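Local coordinates for SusD superfamily protein (Parabacteroides distasonis, PDB 3OTN) that probably binds carbohydrate at the bacterial outer membrane as a member of the SusD family of nutrient-binding proteins, at residues E117-R122 / L168-Q173; L124-L129 / D161-P166; T310-H315 / K338-V343. All blocks are in the same frame, centred on the assembly; numbering follows the deposited sequence.

Followed from the N terminus, the chain passes helix 79-100 and reaches helix 108-133, which supplies one side of both contact 1 and contact 2, and then returns along helix 156-172, which supplies the other. Contact 2 (124-129 with 161-166) closes the shorter loop and is nested inside the longer one closed by contact 1 (117-122 with 168-173). Their centres are about 10 Å apart, and R122 touches I163 between them. Contact 3 (310-315 with 338-343) follows in series on the opposite side of the chain's centre, closing a separate loop of 22 residues that holds strands 329-331 and 334-336. It ties strand 308-312 of this small antiparallel sheet to the start of helix 342-348.

Contact 1 of 3, residues E117-R122 / L168-Q173; sequences EVKFMR and LLEAEQ. With ACT (acetate ion), chain F; EDO (1,2-ethanediol), chain R.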
loop_
_atom_site.group_PDB
_atom_site.type_symbol
_atom_site.label_atom_id
_atom_site.label_comp_id
_atom_site.label_asym_id
_atom_site.label_seq_id
_atom_site.Cartn_x
_atom_site.Cartn_y
_atom_site.Cartn_z
ATOM N N GLU A 117 8.400 -17.888 3.718
ATOM C CA GLU A 117 8.557 -16.431 3.863
ATOM C C GLU A 117 9.020 -15.833 2.506
ATOM O O GLU A 117 8.566 -14.778 2.086
ATOM C CB GLU A 117 9.567 -16.088 4.967
ATOM C CG GLU A 117 9.157 -16.520 6.384
ATOM C CD GLU A 117 10.198 -16.198 7.450
ATOM O OE1 GLU A 117 10.790 -15.100 7.434
ATOM O OE2 GLU A 117 10.427 -17.056 8.316
ATOM N N VAL A 118 9.956 -16.513 1.873
ATOM C CA VAL A 118 10.564 -16.092 0.615
ATOM C C VAL A 118 9.552 -16.208 -0.501
ATOM O O VAL A 118 9.472 -15.313 -1.340
ATOM C CB VAL A 118 11.888 -16.868 0.327
ATOM C CG1 VAL A 118 12.530 -16.436 -1.066
ATOM C CG2 VAL A 118 12.873 -16.642 1.504
ATOM N N LYS A 119 8.756 -17.277 -0.520
ATOM C CA LYS A 119 7.743 -17.389 -1.570
ATOM C C LYS A 119 6.681 -16.309 -1.401
ATOM O O LYS A 119 6.221 -15.745 -2.397
ATOM C CB LYS A 119 7.101 -18.765 -1.611
ATOM C CG LYS A 119 8.006 -19.840 -2.167
ATOM C CD LYS A 119 7.361 -21.200 -1.939
ATOM C CE LYS A 119 8.289 -22.350 -2.337
ATOM N NZ LYS A 119 7.559 -23.652 -2.222
ATOM N N PHE A 120 6.279 -16.032 -0.152
ATOM C CA PHE A 120 5.382 -14.905 0.121
ATOM C C PHE A 120 5.958 -13.630 -0.491
ATOM O O PHE A 120 5.235 -12.898 -1.172
ATOM C CB PHE A 120 5.129 -14.707 1.625
ATOM C CG PHE A 120 4.540 -13.357 1.980
ATOM C CD1 PHE A 120 3.149 -13.165 2.029
ATOM C CD2 PHE A 120 5.366 -12.290 2.272
ATOM C CE1 PHE A 120 2.605 -11.920 2.359
ATOM C CE2 PHE A 120 4.832 -11.030 2.569
ATOM C CZ PHE A 120 3.440 -10.857 2.638
HETATM N N MSE A 121 7.263 -13.387 -0.280
HETATM C CA MSE A 121 7.860 -12.127 -0.698
HETATM C C MSE A 121 7.911 -11.987 -2.222
HETATM O O MSE A 121 7.724 -10.892 -2.766
HETATM C CB MSE A 121 9.284 -11.953 -0.112
HETATM C CG MSE A 121 9.578 -10.517 0.282
HETATM SE SE MSE A 121 8.590 -9.932 1.806
HETATM C CE MSE A 121 9.683 -10.906 3.046
ATOM N N ARG A 122 8.219 -13.087 -2.894
ATOM C CA ARG A 122 8.294 -13.081 -4.327
ATOM C C ARG A 122 6.917 -12.746 -4.887
ATOM O O ARG A 122 6.801 -11.924 -5.784
ATOM C CB ARG A 122 8.836 -14.413 -4.854
ATOM C CG ARG A 122 8.892 -14.409 -6.354
ATOM C CD ARG A 122 9.688 -15.516 -6.916
ATOM N NE ARG A 122 9.071 -16.811 -6.716
ATOM C CZ ARG A 122 9.674 -17.960 -6.974
ATOM N NH1 ARG A 122 10.918 -17.986 -7.464
ATOM N NH2 ARG A 122 9.032 -19.100 -6.730
ATOM N N LEU A 168 1.894 -18.432 -3.165
ATOM C CA LEU A 168 1.058 -18.184 -1.999
ATOM C C LEU A 168 0.346 -19.474 -1.566
ATOM O O LEU A 168 0.234 -19.730 -0.379
ATOM C CB LEU A 168 0.074 -17.057 -2.267
ATOM C CG LEU A 168 0.772 -15.682 -2.275
ATOM C CD1 LEU A 168 -0.114 -14.549 -2.743
ATOM C CD2 LEU A 168 1.337 -15.332 -0.888
ATOM N N LEU A 169 -0.054 -20.313 -2.520
ATOM C CA LEU A 169 -0.749 -21.555 -2.165
ATOM C C LEU A 169 0.219 -22.510 -1.470
ATOM O O LEU A 169 -0.177 -23.265 -0.565
ATOM C CB LEU A 169 -1.372 -22.221 -3.384
ATOM C CG LEU A 169 -2.562 -21.499 -4.044
ATOM C CD1 LEU A 169 -2.925 -22.257 -5.341
ATOM C CD2 LEU A 169 -3.777 -21.358 -3.104
ATOM N N GLU A 170 1.480 -22.499 -1.895
ATOM C CA GLU A 170 2.492 -23.316 -1.208
ATOM C C GLU A 170 2.779 -22.716 0.176
ATOM O O GLU A 170 2.811 -23.457 1.176
ATOM C CB GLU A 170 3.753 -23.425 -2.043
ATOM C CG GLU A 170 3.491 -24.203 -3.389
ATOM C CD GLU A 170 4.630 -24.104 -4.403
ATOM O OE1 GLU A 170 5.695 -23.522 -4.101
ATOM O OE2 GLU A 170 4.450 -24.615 -5.524
ATOM N N ALA A 171 2.924 -21.387 0.262
ATOM C CA ALA A 171 3.191 -20.754 1.575
ATOM C C ALA A 171 2.049 -21.054 2.576
ATOM O O ALA A 171 2.264 -21.314 3.769
ATOM C CB ALA A 171 3.428 -19.224 1.411
ATOM N N GLU A 172 0.830 -21.048 2.052
ATOM C CA GLU A 172 -0.360 -21.395 2.809
ATOM C C GLU A 172 -0.349 -22.837 3.402
ATOM O O GLU A 172 -0.952 -23.110 4.448
ATOM C CB GLU A 172 -1.552 -21.240 1.863
ATOM C CG GLU A 172 -2.825 -21.049 2.492
ATOM C CD GLU A 172 -3.902 -20.680 1.494
ATOM O OE1 GLU A 172 -4.029 -21.338 0.401
ATOM O OE2 GLU A 172 -4.660 -19.762 1.854
ATOM N N GLN A 173 0.337 -23.753 2.730
ATOM C CA GLN A 173 0.459 -25.144 3.204
ATOM C C GLN A 173 1.737 -25.391 3.998
ATOM O O GLN A 173 2.146 -26.532 4.147
ATOM C CB GLN A 173 0.367 -26.117 2.008
ATOM C CG GLN A 173 -1.011 -26.087 1.296
ATOM C CD GLN A 173 -2.191 -26.374 2.251
ATOM O OE1 GLN A 173 -2.089 -27.192 3.177
ATOM N NE2 GLN A 173 -3.308 -25.692 2.027
HETATM C C ACT F . 7.471 -24.303 0.937
HETATM O O ACT F . 6.360 -24.112 0.369
HETATM O OXT ACT F . 7.509 -23.888 2.115
HETATM C CH3 ACT F . 8.659 -24.962 0.264
HETATM C C1 EDO R . 14.259 -20.254 -7.465
HETATM O O1 EDO R . 15.543 -20.514 -8.015
HETATM C C2 EDO R . 13.244 -21.207 -8.078
HETATM O O2 EDO R . 11.944 -20.605 -8.086
#
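K119 reaches from helix 108-133 to E170 near the end of helix 156-172, and its side chain carries the polar half of the contact. CB points at the other helix, CG lies anti to the carbonyl carbon (chi1 -73°), and the chain runs extended from there. CD passes 3.6 Å from E170 OE1, CE comes closer to the same oxygen and also meets the methyl carbon of a bound acetate, and NZ ends in a salt bridge, 2.6 Å from E170 OE1. The ammonium group approaches on the anti side of OE1, 33° out of the carboxylate plane, and the two side chains cross at about a right angle. A weak second bond joins K119 NZ to the acetate O, 2.9 Å away, so the acetate and E170 probably share the lysine's charge. The acetate probably comes from the crystallisation liquor. Deeper in, L168 CD2 rests 4.1 Å from F120 CD1, oblique to the ring. The pairing of helix 108-133 with helix 156-172 is consistent with the TPR-like helical part of SusD proteins. Helix 187-202 packs against it through L193, which touches both F120 and L168, while helix 79-100 packs on V118 and M121.

Contact 2 of 3, residues L124-L129 / D161-P166; sequences LYYFYL and DEIIIP
I163 and I164 both set CG1 anti to the carbonyl carbon (chi1 -53° and -61°), and with chi2 extended in each their CD1 methyls reach across to Y126 and F127. I163 CD1 lies over one face of the Y126 ring in a CH-pi contact, 3.9 Å from the centroid and displaced toward the rim, with its closest approach to Y126 CE2 at 3.6 Å. The other branch of the same isoleucine, CG2, meets Y126 CD2 at 3.7 Å, so both of its arms bear on one tyrosine. I164 goes instead to the root of that side chain: its CG1 is 3.8 Å from Y126 CB. Its CD1 continues to the helix backbone, 3.7 Å from F127 N, and to F127 CB, 4.2 Å away, while standing oblique to the F127 ring.

No hydrogen bond spans the two segments, and all four touching residues are buried, so the join is made by apolar packing. The tyrosine's polar end is satisfied elsewhere, Y126 OH being bonded to I139 O, which probably helps to hold the ring against I163. The short helical segments cross at -123° with their axes 9.3 Å apart. Segment 161-166 contains a pi-type turn at 161-164 and is kinked at P166, whose nitrogen has no hydrogen to give to the turn before. The contact joins the C-terminal half of helix 108-133 to the middle of helix 156-172. Helix 79-100 packs against Y126 through I90, and helix 187-202 covers F127 and I164 through L193 and V197.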
loop_
_atom_site.group_PDB
_atom_site.type_symbol
_atom_site.label_atom_id
_atom_site.label_comp_id
_atom_site.label_asym_id
_atom_site.label_seq_id
_atom_site.Cartn_x
_atom_site.Cartn_y
_atom_site.Cartn_z
ATOM N N LEU A 124 4.615 -11.082 -3.369
ATOM C CA LEU A 124 4.357 -9.692 -3.007
ATOM C C LEU A 124 4.976 -8.706 -4.021
ATOM O O LEU A 124 4.295 -7.797 -4.530
ATOM C CB LEU A 124 4.858 -9.399 -1.574
ATOM C CG LEU A 124 4.595 -7.985 -0.994
ATOM C CD1 LEU A 124 3.100 -7.723 -0.820
ATOM C CD2 LEU A 124 5.385 -7.737 0.265
ATOM N N TYR A 125 6.249 -8.913 -4.339
ATOM C CA TYR A 125 6.952 -8.028 -5.279
ATOM C C TYR A 125 6.262 -8.057 -6.654
ATOM O O TYR A 125 6.033 -6.996 -7.251
ATOM C CB TYR A 125 8.415 -8.424 -5.439
ATOM C CG TYR A 125 9.274 -8.145 -4.207
ATOM C CD1 TYR A 125 9.315 -6.871 -3.633
ATOM C CD2 TYR A 125 10.094 -9.107 -3.684
ATOM C CE1 TYR A 125 10.100 -6.603 -2.549
ATOM C CE2 TYR A 125 10.885 -8.851 -2.579
ATOM C CZ TYR A 125 10.873 -7.600 -2.014
ATOM O OH TYR A 125 11.661 -7.335 -0.932
ATOM N N TYR A 126 5.928 -9.263 -7.129
ATOM C CA TYR A 126 5.276 -9.429 -8.411
ATOM C C TYR A 126 3.867 -8.850 -8.438
ATOM O O TYR A 126 3.461 -8.290 -9.447
ATOM C CB TYR A 126 5.229 -10.899 -8.850
ATOM C CG TYR A 126 6.435 -11.303 -9.643
ATOM C CD1 TYR A 126 6.668 -10.760 -10.920
ATOM C CD2 TYR A 126 7.346 -12.208 -9.136
ATOM C CE1 TYR A 126 7.777 -11.142 -11.663
ATOM C CE2 TYR A 126 8.447 -12.612 -9.867
ATOM C CZ TYR A 126 8.692 -12.059 -11.113
ATOM O OH TYR A 126 9.823 -12.450 -11.816
ATOM N N PHE A 127 3.139 -8.964 -7.328
ATOM C CA PHE A 127 1.783 -8.410 -7.243
ATOM C C PHE A 127 1.814 -6.898 -7.364
ATOM O O PHE A 127 0.923 -6.341 -7.984
ATOM C CB PHE A 127 1.106 -8.869 -5.929
ATOM C CG PHE A 127 -0.350 -8.518 -5.807
ATOM C CD1 PHE A 127 -1.246 -8.779 -6.834
ATOM C CD2 PHE A 127 -0.840 -8.002 -4.621
ATOM C CE1 PHE A 127 -2.607 -8.494 -6.675
ATOM C CE2 PHE A 127 -2.189 -7.727 -4.442
ATOM C CZ PHE A 127 -3.072 -7.946 -5.478
ATOM N N TYR A 128 2.817 -6.228 -6.779
ATOM C CA TYR A 128 2.973 -4.781 -6.984
ATOM C C TYR A 128 3.349 -4.504 -8.455
ATOM O O TYR A 128 2.697 -3.695 -9.119
ATOM C CB TYR A 128 3.990 -4.155 -6.036
ATOM C CG TYR A 128 3.398 -3.857 -4.708
ATOM C CD1 TYR A 128 3.126 -4.886 -3.799
ATOM C CD2 TYR A 128 2.980 -2.564 -4.384
ATOM C CE1 TYR A 128 2.521 -4.615 -2.554
ATOM C CE2 TYR A 128 2.398 -2.286 -3.158
ATOM C CZ TYR A 128 2.169 -3.295 -2.245
ATOM O OH TYR A 128 1.600 -2.982 -1.031
ATOM N N LEU A 129 4.341 -5.237 -8.972
ATOM C CA LEU A 129 4.760 -5.048 -10.372
ATOM C C LEU A 129 3.620 -5.177 -11.388
ATOM O O LEU A 129 3.451 -4.298 -12.277
ATOM C CB LEU A 129 5.886 -5.994 -10.748
ATOM C CG LEU A 129 7.255 -5.677 -10.186
ATOM C CD1 LEU A 129 8.139 -6.908 -10.497
ATOM C CD2 LEU A 129 7.839 -4.414 -10.849
ATOM N N ASP A 161 -0.803 -16.733 -12.559
ATOM C CA ASP A 161 -1.049 -18.185 -12.559
ATOM C C ASP A 161 0.206 -19.026 -12.291
ATOM O O ASP A 161 0.098 -20.130 -11.768
ATOM C CB ASP A 161 -1.626 -18.653 -13.904
ATOM C CG ASP A 161 -3.021 -18.130 -14.182
ATOM O OD1 ASP A 161 -3.686 -17.616 -13.274
ATOM O OD2 ASP A 161 -3.436 -18.258 -15.340
ATOM N N GLU A 162 1.366 -18.541 -12.720
ATOM C CA GLU A 162 2.619 -19.286 -12.599
ATOM C C GLU A 162 3.482 -18.893 -11.424
ATOM O O GLU A 162 4.258 -19.721 -10.928
ATOM C CB GLU A 162 3.434 -19.189 -13.911
ATOM C CG GLU A 162 2.734 -19.833 -15.107
ATOM C CD GLU A 162 3.434 -19.633 -16.453
ATOM O OE1 GLU A 162 4.686 -19.663 -16.498
ATOM O OE2 GLU A 162 2.714 -19.472 -17.473
ATOM N N ILE A 163 3.384 -17.651 -10.969
ATOM C CA ILE A 163 4.234 -17.192 -9.878
ATOM C C ILE A 163 3.436 -16.851 -8.633
ATOM O O ILE A 163 3.552 -17.516 -7.616
ATOM C CB ILE A 163 5.120 -15.981 -10.256
ATOM C CG1 ILE A 163 5.922 -16.298 -11.524
ATOM C CG2 ILE A 163 6.092 -15.647 -9.053
ATOM C CD1 ILE A 163 6.910 -15.173 -11.926
ATOM N N ILE A 164 2.621 -15.811 -8.716
ATOM C CA ILE A 164 1.985 -15.249 -7.537
ATOM C C ILE A 164 1.116 -16.284 -6.805
ATOM O O ILE A 164 1.307 -16.518 -5.620
ATOM C CB ILE A 164 1.167 -14.003 -7.884
ATOM C CG1 ILE A 164 2.056 -12.898 -8.480
ATOM C CG2 ILE A 164 0.414 -13.471 -6.669
ATOM C CD1 ILE A 164 1.259 -11.679 -9.002
ATOM N N ILE A 165 0.167 -16.895 -7.512
ATOM C CA ILE A 165 -0.782 -17.810 -6.864
ATOM C C ILE A 165 -0.093 -19.087 -6.369
ATOM O O ILE A 165 -0.264 -19.440 -5.191
ATOM C CB ILE A 165 -2.026 -18.052 -7.718
ATOM C CG1 ILE A 165 -2.831 -16.741 -7.803
ATOM C CG2 ILE A 165 -2.865 -19.201 -7.174
ATOM C CD1 ILE A 165 -3.911 -16.733 -8.956
ATOM N N PRO A 166 0.705 -19.750 -7.221
ATOM C CA PRO A 166 1.370 -20.958 -6.691
ATOM C C PRO A 166 2.289 -20.694 -5.500
ATOM O O PRO A 166 2.331 -21.504 -4.581
ATOM C CB PRO A 166 2.161 -21.499 -7.890
ATOM C CG PRO A 166 1.479 -20.954 -9.087
ATOM C CD PRO A 166 0.921 -19.601 -8.681
#

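Contact 3 of 3, residues T310-H315 / K338-V343; sequences TNYKGH and KFFDQV. With EDO (1,2-ethanediol), chain O.
The Y312 ring offers one face to F340 and its hydroxyl end to Q342. F340 CZ stands 3.4 Å above the plane of the Y312 ring, offset toward the rim, and is equally near Y312 CZ. Q342 NE2 instead lies at the edge of the tyrosine, near its plane, while Y312 OH lies at the edge of the F340 ring. The two ring planes are inclined at 57° with centroids 5.0 Å apart, an oblique aromatic pair. Here the end of strand 308-312, the central strand of a three-stranded antiparallel sheet, meets an inverse gamma turn centred on F340, just ahead of helix 342-348, which has D341 as its N-cap.

The aromatic side chains come from opposite directions, and each has CG anti to the backbone N (chi1 -151° in Y312, -166° in F340), which brings their ends together although the backbones stay well apart. F340 also packs on L269 and V345. Beyond the rings, Y312 OH is hydrogen-bonded to D346 of helix 342-348, the helix that also carries Q342, so the phenol links the strand to the helix at two points. A leucine at Y312 would probably leave Q342 and D346 without their hydroxyl partner and one side of F340 less covered. At the strand side, T310 OG1 and N311 ND2 both bind O1 of an ethanediol, probably from the crystallisation liquor. The bond across the contact is nearly straight: Q342 NE2 donates to Y312 OH over 3.2 Å, with the oxygen almost exactly in the amide plane of Q342.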
loop_
_atom_site.group_PDB
_atom_site.type_symbol
_atom_site.label_atom_id
_atom_site.label_comp_id
_atom_site.label_asym_id
_atom_site.label_seq_id
_atom_site.Cartn_x
_atom_site.Cartn_y
_atom_site.Cartn_z
ATOM N N THR A 310 -5.477 21.303 10.561
ATOM C CA THR A 310 -5.576 22.638 9.947
ATOM C C THR A 310 -4.859 23.718 10.761
ATOM O O THR A 310 -4.762 24.856 10.319
ATOM C CB THR A 310 -7.056 23.064 9.846
ATOM O OG1 THR A 310 -7.603 23.129 11.161
ATOM C CG2 THR A 310 -7.876 22.096 9.027
ATOM N N ASN A 311 -4.410 23.388 11.971
ATOM C CA ASN A 311 -3.590 24.271 12.756
ATOM C C ASN A 311 -2.568 23.472 13.595
ATOM O O ASN A 311 -2.747 22.274 13.860
ATOM C CB ASN A 311 -4.482 25.163 13.642
ATOM C CG ASN A 311 -5.163 24.382 14.761
ATOM O OD1 ASN A 311 -4.504 23.824 15.628
ATOM N ND2 ASN A 311 -6.487 24.356 14.748
ATOM N N TYR A 312 -1.501 24.145 13.995
ATOM C CA TYR A 312 -0.480 23.553 14.872
ATOM C C TYR A 312 0.247 24.704 15.550
ATOM O O TYR A 312 -0.335 25.776 15.698
ATOM C CB TYR A 312 0.443 22.563 14.109
ATOM C CG TYR A 312 0.986 21.458 14.992
ATOM C CD1 TYR A 312 0.161 20.447 15.473
ATOM C CD2 TYR A 312 2.338 21.439 15.379
ATOM C CE1 TYR A 312 0.658 19.437 16.343
ATOM C CE2 TYR A 312 2.831 20.440 16.237
ATOM C CZ TYR A 312 1.989 19.446 16.701
ATOM O OH TYR A 312 2.498 18.490 17.538
ATOM N N LYS A 313 1.402 24.470 16.138
ATOM C CA LYS A 313 2.215 25.547 16.700
ATOM C C LYS A 313 3.564 25.497 16.009
ATOM O O LYS A 313 4.002 24.427 15.581
ATOM C CB LYS A 313 2.395 25.358 18.208
ATOM C CG LYS A 313 1.089 25.236 19.003
ATOM C CD LYS A 313 1.310 25.379 20.535
ATOM C CE LYS A 313 0.075 24.940 21.327
ATOM N NZ LYS A 313 0.162 25.255 22.779
ATOM N N GLY A 314 4.210 26.645 15.887
ATOM C CA GLY A 314 5.571 26.703 15.372
ATOM C C GLY A 314 6.519 26.014 16.343
ATOM O O GLY A 314 6.353 26.105 17.550
ATOM N N HIS A 315 7.507 25.313 15.812
ATOM C CA HIS A 315 8.450 24.589 16.666
ATOM C C HIS A 315 9.440 25.611 17.271
ATOM O O HIS A 315 9.838 26.538 16.565
ATOM C CB HIS A 315 9.188 23.529 15.852
ATOM C CG HIS A 315 10.022 22.617 16.683
ATOM N ND1 HIS A 315 11.326 22.912 17.031
ATOM C CD2 HIS A 315 9.746 21.417 17.243
ATOM C CE1 HIS A 315 11.823 21.927 17.755
ATOM N NE2 HIS A 315 10.882 21.010 17.905
ATOM N N LYS A 338 -3.011 11.780 9.684
ATOM C CA LYS A 338 -3.145 10.317 9.909
ATOM C C LYS A 338 -1.849 9.616 10.361
ATOM O O LYS A 338 -1.876 8.677 11.178
ATOM C CB LYS A 338 -3.696 9.705 8.628
ATOM C CG LYS A 338 -4.195 8.325 8.689
ATOM C CD LYS A 338 -4.984 8.016 7.413
ATOM C CE LYS A 338 -5.329 6.575 7.364
ATOM N NZ LYS A 338 -6.275 6.226 6.283
ATOM N N PHE A 339 -0.715 10.138 9.908
ATOM C CA PHE A 339 0.602 9.541 10.157
ATOM C C PHE A 339 1.531 10.455 10.956
ATOM O O PHE A 339 2.724 10.313 10.879
ATOM C CB PHE A 339 1.229 9.188 8.812
ATOM C CG PHE A 339 0.297 8.417 7.901
ATOM C CD1 PHE A 339 -0.177 7.168 8.279
ATOM C CD2 PHE A 339 -0.113 8.942 6.676
ATOM C CE1 PHE A 339 -1.021 6.432 7.442
ATOM C CE2 PHE A 339 -0.965 8.212 5.838
ATOM C CZ PHE A 339 -1.403 6.955 6.226
ATOM N N PHE A 340 0.952 11.320 11.783
ATOM C CA PHE A 340 1.690 12.323 12.550
ATOM C C PHE A 340 2.294 11.715 13.840
ATOM O O PHE A 340 1.692 11.704 14.926
ATOM C CB PHE A 340 0.750 13.499 12.811
ATOM C CG PHE A 340 1.413 14.755 13.301
ATOM C CD1 PHE A 340 1.707 14.941 14.663
ATOM C CD2 PHE A 340 1.624 15.821 12.424
ATOM C CE1 PHE A 340 2.267 16.156 15.104
ATOM C CE2 PHE A 340 2.188 16.984 12.847
ATOM C CZ PHE A 340 2.501 17.167 14.200
ATOM N N ASP A 341 3.484 11.156 13.670
ATOM C CA ASP A 341 4.333 10.664 14.763
ATOM C C ASP A 341 4.754 11.887 15.558
ATOM O O ASP A 341 5.723 12.575 15.221
ATOM C CB ASP A 341 5.522 9.871 14.171
ATOM C CG ASP A 341 6.502 9.332 15.240
ATOM O OD1 ASP A 341 6.423 9.691 16.438
ATOM O OD2 ASP A 341 7.402 8.568 14.840
ATOM N N GLN A 342 4.002 12.147 16.618
ATOM C CA GLN A 342 4.104 13.374 17.357
ATOM C C GLN A 342 5.452 13.551 18.058
ATOM O O GLN A 342 5.997 14.653 18.073
ATOM C CB GLN A 342 2.976 13.490 18.366
ATOM C CG GLN A 342 2.908 14.864 19.016
ATOM C CD GLN A 342 1.547 15.157 19.613
ATOM O OE1 GLN A 342 0.955 14.289 20.280
ATOM N NE2 GLN A 342 1.025 16.377 19.360
ATOM N N VAL A 343 5.999 12.472 18.607
ATOM C CA VAL A 343 7.348 12.514 19.178
ATOM C C VAL A 343 8.385 12.892 18.109
ATOM O O VAL A 343 9.270 13.700 18.360
ATOM C CB VAL A 343 7.724 11.173 19.894
ATOM C CG1 VAL A 343 9.202 11.170 20.284
ATOM C CG2 VAL A 343 6.833 11.011 21.170
HETATM C C1 EDO O . -7.753 26.997 12.073
HETATM O O1 EDO O . -7.929 25.757 12.751
HETATM C C2 EDO O . -9.005 27.303 11.246
HETATM O O2 EDO O . -9.050 26.433 10.118
#